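Local structure of De Novo Protein OR329 (Artificial gene, 4HXT) at residues 2-7 with 41-46; 35-40 with 73-78. The protein is a computationally designed armadillo-repeat protein with no known natural activity, probably made as a building block for self-assembling cyclic homo-oligomers. All blocks are in the same frame, centred on the assembly; numbering follows the deposited sequence.

Overall arrangement
Contacts 1 and 2 lie on the same side of the chain's centre, about 12 Å apart between their own centres, and both are built on helix 34-42. Contact 2 joins that helix to the start of helix 76-84; contact 1 joins its C-terminal end to the N-terminal helix 3-10. Their segments alternate along the chain, and helix 34-42 takes part in both contacts. Two close approaches tie the contacts together: Gly45 N lies 3.0 Å from Ile40 O, a probable hydrogen bond, and Val4 CG1 packs 3.7 Å from Ile40 CA. At about 25 Å from the chain centre, contact 1 is the more peripheral; contact 2 lies about 18 Å away.

Contact 1 (2-7 with 41-46); sequences NDVEKL and VDAGGV
Glu5, whose side chain rests on Ala43, donates its backbone N to Asn2 OD1 at 2.7 Å, the approach lying nearly along the C=O axis (C=O...N 160°). The bond is returned: Asn2 N reaches Glu5 OE1 at 2.9 Å, using the anti lone pair of that carboxylate oxygen, with an N-H...O angle of 163°. This reciprocal pair is a capping box at the start of helix 3-10; it ties the Glu5 carboxylate to Asn2 N and the Glu5 backbone N to Asn2 OD1. Partway along the side chain, Glu5 CG lies 3.8 Å from Ala43 CB. The same methyl meets a second group, Val4 CG1, also at 3.8 Å; with chi1 at 173° that branch stands anti to the backbone N and is carried onto Ala43. Ala43 CB thus touches two consecutive residues of helix 3-10, and no hydrogen bond crosses the contact. Just after Ala43, Gly44 turns to a positive phi; Gly44 N bonds to Val41 O at 3.0 Å and Gly45 N probably to Ile40 O, ending helix 34-42. Helix 3-10 is packed, at the surface, against a Schellman motif linking helices 34-42 and 45-52, and residues 41-46 fall in an armadillo/beta-catenin-like repeat.

Contact 2 (35-40 with 73-78); sequences SAIKAI and SGPDEA
Helix 34-42 passes the loop that leads into helix 76-84, with the nearest CA atoms, Ile37 CA and Gly74 CA, 6.8 Å apart. The two segments fall in successive armadillo/beta-catenin-like repeat ranges, and helices 34-42 and 76-84 start 42 residues apart, consistent with repeat-to-repeat stacking in an armadillo array. Every contact within 4.5 Å involves one buried side chain, Ile37, which enters the angle formed by the loop and the first turn of helix 76-84 and divides its two branches between them. The longer branch, CG1 with CD1, stands anti to the carbonyl carbon (chi1 -66°) and runs on extended through chi2 at -172°, which takes it to the loop backbone: Ile37 CD1 lies 3.7 Å from Gly74 CA and 4.0 Å from Gly74 N. Gly74 has no side chain, and the methyl accordingly packs directly on the main chain. The shorter branch, CG2, turns to the helix, where it faces Ala78 CB and more loosely approaches the ring of Pro75, with Pro75 CD 4.5 Å from Ile37 CG2. Pro75 occupies the N-cap position, and its O accepts a weak bond from Ala78 N. No hydrogen bond joins the segments, and the closest approaches are van der Waals contacts of Ile37. Ile71 of helix 58-71 also touches both Ile37 and Ala78, extending this apolar cluster, while Ser73 OG in the loop is bonded to Asn70 O. Between the two helices, methyl meets methyl: Ile37 CG2 and Ala78 CB are 3.8 Å apart.

Contact 1 (2-7 with 41-46)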
ATOM      1  N   ASN A   2       2.062  18.744  32.342  1.00 42.20           N
ATOM      2  CA  ASN A   2       2.556  19.793  31.463  1.00 45.08           C
ATOM      3  C   ASN A   2       1.324  20.486  30.875  1.00 43.78           C
ATOM      4  O   ASN A   2       0.191  20.074  31.135  1.00 36.83           O
ATOM      5  CB  ASN A   2       3.429  19.212  30.346  1.00 44.38           C
ATOM      6  CG  ASN A   2       2.739  18.105  29.576  1.00 48.87           C
ATOM      7  OD1 ASN A   2       1.607  18.259  29.121  1.00 43.21           O
ATOM      8  ND2 ASN A   2       3.428  16.980  29.417  1.00 49.86           N
ATOM      9  N   ASP A   3       1.544  21.529  30.083  1.00 43.32           N
ATOM     10  CA  ASP A   3       0.447  22.287  29.487  1.00 37.47           C
ATOM     11  C   ASP A   3      -0.538  21.460  28.658  1.00 44.10           C
ATOM     12  O   ASP A   3      -1.752  21.658  28.752  1.00 39.44           O
ATOM     13  CB  ASP A   3       1.017  23.431  28.644  1.00 45.02           C
ATOM     14  CG  ASP A   3       1.532  24.584  29.498  1.00 57.37           C
ATOM     15  OD1 ASP A   3       2.008  24.330  30.627  1.00 62.17           O
ATOM     16  OD2 ASP A   3       1.470  25.744  29.036  1.00 58.36           O
ATOM     17  N   VAL A   4      -0.029  20.536  27.853  1.00 34.16           N
ATOM     18  CA  VAL A   4      -0.898  19.707  27.029  1.00 33.20           C
ATOM     19  C   VAL A   4      -1.725  18.778  27.904  1.00 34.69           C
ATOM     20  O   VAL A   4      -2.917  18.580  27.664  1.00 34.44           O
ATOM     21  CB  VAL A   4      -0.085  18.868  26.020  1.00 33.87           C
ATOM     22  CG1 VAL A   4      -0.992  17.886  25.302  1.00 30.40           C
ATOM     23  CG2 VAL A   4       0.577  19.781  25.010  1.00 33.74           C
ATOM     24  N   GLU A   5      -1.095  18.214  28.929  1.00 27.93           N
ATOM     25  CA  GLU A   5      -1.792  17.308  29.825  1.00 29.12           C
ATOM     26  C   GLU A   5      -2.925  18.024  30.554  1.00 31.29           C
ATOM     27  O   GLU A   5      -3.947  17.417  30.865  1.00 31.03           O
ATOM     28  CB  GLU A   5      -0.806  16.691  30.816  1.00 34.36           C
ATOM     29  CG  GLU A   5       0.226  15.801  30.131  1.00 47.41           C
ATOM     30  CD  GLU A   5       1.204  15.173  31.096  1.00 51.00           C
ATOM     31  OE1 GLU A   5       1.961  15.922  31.748  1.00 50.11           O
ATOM     32  OE2 GLU A   5       1.214  13.927  31.198  1.00 51.45           O
ATOM     33  N   LYS A   6      -2.744  19.314  30.819  1.00 28.71           N
ATOM     34  CA  LYS A   6      -3.774  20.098  31.487  1.00 38.50           C
ATOM     35  C   LYS A   6      -4.972  20.288  30.555  1.00 35.67           C
ATOM     36  O   LYS A   6      -6.120  20.151  30.975  1.00 31.47           O
ATOM     37  CB  LYS A   6      -3.210  21.449  31.928  1.00 40.42           C
ATOM     38  CG  LYS A   6      -2.254  21.340  33.109  1.00 46.15           C
ATOM     39  CD  LYS A   6      -1.757  22.707  33.560  1.00 46.82           C
ATOM     40  CE  LYS A   6      -0.938  22.579  34.842  1.00 49.29           C
ATOM     41  NZ  LYS A   6      -0.361  23.875  35.304  1.00 52.19           N
ATOM     42  N   LEU A   7      -4.702  20.594  29.292  1.00 28.11           N
ATOM     43  CA  LEU A   7      -5.765  20.761  28.306  1.00 30.22           C
ATOM     44  C   LEU A   7      -6.577  19.477  28.184  1.00 29.76           C
ATOM     45  O   LEU A   7      -7.805  19.508  28.164  1.00 33.53           O
ATOM     46  CB  LEU A   7      -5.160  21.101  26.945  1.00 33.49           C
ATOM     47  CG  LEU A   7      -5.165  22.554  26.465  1.00 42.61           C
ATOM     48  CD1 LEU A   7      -4.995  23.503  27.629  1.00 45.55           C
ATOM     49  CD2 LEU A   7      -4.058  22.746  25.439  1.00 36.83           C
ATOM     50  N   VAL A  41      -0.566  13.176  21.762  1.00 24.42           N
ATOM     51  CA  VAL A  41      -0.713  11.727  21.742  1.00 23.62           C
ATOM     52  C   VAL A  41      -0.155  11.080  23.005  1.00 27.38           C
ATOM     53  O   VAL A  41      -0.802  10.219  23.607  1.00 27.88           O
ATOM     54  CB  VAL A  41      -0.013  11.115  20.512  1.00 26.83           C
ATOM     55  CG1 VAL A  41      -0.081   9.600  20.583  1.00 26.32           C
ATOM     56  CG2 VAL A  41      -0.682  11.614  19.230  1.00 28.78           C
ATOM     57  N   ASP A  42       1.042  11.493  23.406  1.00 31.16           N
ATOM     58  CA  ASP A  42       1.664  10.933  24.600  1.00 36.92           C
ATOM     59  C   ASP A  42       0.874  11.297  25.851  1.00 36.18           C
ATOM     60  O   ASP A  42       0.929  10.590  26.855  1.00 33.98           O
ATOM     61  CB  ASP A  42       3.107  11.428  24.738  1.00 49.87           C
ATOM     62  CG  ASP A  42       3.986  11.000  23.578  1.00 54.03           C
ATOM     63  OD1 ASP A  42       3.834   9.854  23.105  1.00 52.93           O
ATOM     64  OD2 ASP A  42       4.838  11.807  23.148  1.00 50.93           O
ATOM     65  N   ALA A  43       0.132  12.399  25.782  1.00 32.36           N
ATOM     66  CA  ALA A  43      -0.673  12.849  26.913  1.00 31.94           C
ATOM     67  C   ALA A  43      -2.017  12.119  26.983  1.00 30.20           C
ATOM     68  O   ALA A  43      -2.846  12.412  27.847  1.00 30.57           O
ATOM     69  CB  ALA A  43      -0.896  14.356  26.822  1.00 30.33           C
ATOM     70  N   GLY A  44      -2.226  11.168  26.074  1.00 27.77           N
ATOM     71  CA  GLY A  44      -3.470  10.415  26.052  1.00 26.43           C
ATOM     72  C   GLY A  44      -4.645  11.188  25.474  1.00 26.15           C
ATOM     73  O   GLY A  44      -5.802  10.795  25.646  1.00 28.66           O
ATOM     74  N   GLY A  45      -4.348  12.278  24.772  1.00 27.14           N
ATOM     75  CA  GLY A  45      -5.387  13.111  24.192  1.00 23.58           C
ATOM     76  C   GLY A  45      -6.292  12.465  23.157  1.00 26.07           C
ATOM     77  O   GLY A  45      -7.473  12.785  23.092  1.00 18.07           O
ATOM     78  N   VAL A  46      -5.750  11.566  22.343  1.00 24.77           N
ATOM     79  CA  VAL A  46      -6.542  10.896  21.316  1.00 22.63           C
ATOM     80  C   VAL A  46      -7.708  10.111  21.919  1.00 25.25           C
ATOM     81  O   VAL A  46      -8.849  10.278  21.501  1.00 27.33           O
ATOM     82  CB  VAL A  46      -5.665   9.936  20.476  1.00 24.22           C
ATOM     83  CG1 VAL A  46      -6.529   9.120  19.521  1.00 23.19           C
ATOM     84  CG2 VAL A  46      -4.617  10.728  19.711  1.00 26.85           C
TER

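Contact 2 (35-40 with 73-78)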
ATOM      1  N   SER A  35       5.969  17.465  16.526  1.00 44.63           N
ATOM      2  CA  SER A  35       6.355  17.311  17.922  1.00 46.61           C
ATOM      3  C   SER A  35       5.191  17.715  18.818  1.00 40.20           C
ATOM      4  O   SER A  35       4.940  17.085  19.845  1.00 45.47           O
ATOM      5  CB  SER A  35       7.580  18.179  18.229  1.00 50.74           C
ATOM      6  OG  SER A  35       7.343  19.532  17.881  1.00 48.43           O
ATOM      7  N   ALA A  36       4.485  18.770  18.422  1.00 39.27           N
ATOM      8  CA  ALA A  36       3.336  19.249  19.182  1.00 38.36           C
ATOM      9  C   ALA A  36       2.252  18.169  19.161  1.00 34.47           C
ATOM     10  O   ALA A  36       1.584  17.916  20.168  1.00 31.79           O
ATOM     11  CB  ALA A  36       2.806  20.539  18.574  1.00 33.68           C
ATOM     12  N   ILE A  37       2.090  17.529  18.008  1.00 34.24           N
ATOM     13  CA  ILE A  37       1.100  16.473  17.859  1.00 31.59           C
ATOM     14  C   ILE A  37       1.473  15.282  18.731  1.00 33.13           C
ATOM     15  O   ILE A  37       0.612  14.700  19.392  1.00 31.00           O
ATOM     16  CB  ILE A  37       0.973  16.025  16.385  1.00 31.94           C
ATOM     17  CG1 ILE A  37       0.412  17.179  15.546  1.00 36.89           C
ATOM     18  CG2 ILE A  37       0.081  14.804  16.285  1.00 26.62           C
ATOM     19  CD1 ILE A  37       0.056  16.807  14.111  1.00 42.45           C
ATOM     20  N   LYS A  38       2.755  14.927  18.746  1.00 33.96           N
ATOM     21  CA  LYS A  38       3.209  13.805  19.559  1.00 32.47           C
ATOM     22  C   LYS A  38       2.975  14.084  21.039  1.00 34.74           C
ATOM     23  O   LYS A  38       2.733  13.165  21.820  1.00 32.75           O
ATOM     24  CB  LYS A  38       4.694  13.514  19.311  1.00 44.57           C
ATOM     25  CG  LYS A  38       5.288  12.520  20.301  1.00 50.34           C
ATOM     26  CD  LYS A  38       6.544  11.848  19.769  1.00 60.80           C
ATOM     27  CE  LYS A  38       6.254  10.422  19.312  1.00 62.92           C
ATOM     28  NZ  LYS A  38       5.822   9.542  20.440  1.00 56.24           N
ATOM     29  N   ALA A  39       3.042  15.353  21.422  1.00 38.54           N
ATOM     30  CA  ALA A  39       2.816  15.730  22.810  1.00 38.31           C
ATOM     31  C   ALA A  39       1.383  15.381  23.209  1.00 33.98           C
ATOM     32  O   ALA A  39       1.137  14.829  24.283  1.00 30.86           O
ATOM     33  CB  ALA A  39       3.059  17.216  22.989  1.00 34.15           C
ATOM     34  N   ILE A  40       0.437  15.700  22.332  1.00 29.76           N
ATOM     35  CA  ILE A  40      -0.964  15.413  22.602  1.00 24.51           C
ATOM     36  C   ILE A  40      -1.184  13.910  22.684  1.00 24.69           C
ATOM     37  O   ILE A  40      -1.893  13.418  23.570  1.00 29.30           O
ATOM     38  CB  ILE A  40      -1.872  15.996  21.498  1.00 27.18           C
ATOM     39  CG1 ILE A  40      -1.719  17.518  21.446  1.00 27.92           C
ATOM     40  CG2 ILE A  40      -3.322  15.614  21.764  1.00 26.41           C
ATOM     41  CD1 ILE A  40      -2.510  18.182  20.326  1.00 27.27           C
ATOM     42  N   SER A  73      -3.374  14.545  10.558  1.00 28.19           N
ATOM     43  CA  SER A  73      -2.571  15.080   9.463  1.00 31.04           C
ATOM     44  C   SER A  73      -1.090  14.997   9.831  1.00 34.50           C
ATOM     45  O   SER A  73      -0.228  15.446   9.075  1.00 33.02           O
ATOM     46  CB  SER A  73      -2.955  16.536   9.169  1.00 36.34           C
ATOM     47  OG  SER A  73      -2.556  17.401  10.217  1.00 42.67           O
ATOM     48  N   GLY A  74      -0.805  14.406  10.990  1.00 28.85           N
ATOM     49  CA  GLY A  74       0.567  14.274  11.446  1.00 32.59           C
ATOM     50  C   GLY A  74       1.232  12.954  11.087  1.00 36.03           C
ATOM     51  O   GLY A  74       0.852  12.309  10.107  1.00 30.87           O
ATOM     52  N   PRO A  75       2.231  12.521  11.873  1.00 35.09           N
ATOM     53  CA  PRO A  75       2.968  11.270  11.653  1.00 37.49           C
ATOM     54  C   PRO A  75       2.062  10.046  11.658  1.00 32.14           C
ATOM     55  O   PRO A  75       0.962  10.081  12.213  1.00 30.91           O
ATOM     56  CB  PRO A  75       3.958  11.241  12.817  1.00 42.89           C
ATOM     57  CG  PRO A  75       4.149  12.690  13.146  1.00 45.84           C
ATOM     58  CD  PRO A  75       2.747  13.221  13.061  1.00 38.57           C
ATOM     59  N   ASP A  76       2.532   8.957  11.052  1.00 30.57           N
ATOM     60  CA  ASP A  76       1.749   7.733  11.002  1.00 32.58           C
ATOM     61  C   ASP A  76       1.450   7.222  12.403  1.00 30.86           C
ATOM     62  O   ASP A  76       0.445   6.557  12.624  1.00 28.36           O
ATOM     63  CB  ASP A  76       2.479   6.655  10.199  1.00 30.68           C
ATOM     64  CG  ASP A  76       2.565   6.987   8.724  1.00 35.39           C
ATOM     65  OD1 ASP A  76       1.711   7.755   8.238  1.00 42.62           O
ATOM     66  OD2 ASP A  76       3.473   6.468   8.046  1.00 40.66           O
ATOM     67  N   GLU A  77       2.326   7.539  13.351  1.00 28.04           N
ATOM     68  CA  GLU A  77       2.125   7.111  14.726  1.00 26.25           C
ATOM     69  C   GLU A  77       0.902   7.807  15.314  1.00 22.47           C
ATOM     70  O   GLU A  77       0.184   7.228  16.127  1.00 23.27           O
ATOM     71  CB  GLU A  77       3.366   7.413  15.581  1.00 40.31           C
ATOM     72  CG  GLU A  77       4.423   8.290  14.912  1.00 56.13           C
ATOM     73  CD  GLU A  77       5.064   7.626  13.701  1.00 55.17           C
ATOM     74  OE1 GLU A  77       5.534   6.475  13.830  1.00 60.15           O
ATOM     75  OE2 GLU A  77       5.100   8.256  12.622  1.00 48.77           O
ATOM     76  N   ALA A  78       0.668   9.051  14.900  1.00 24.95           N
ATOM     77  CA  ALA A  78      -0.485   9.810  15.376  1.00 24.32           C
ATOM     78  C   ALA A  78      -1.765   9.163  14.830  1.00 26.25           C
ATOM     79  O   ALA A  78      -2.736   8.981  15.563  1.00 24.42           O
ATOM     80  CB  ALA A  78      -0.394  11.256  14.909  1.00 30.93           C
TER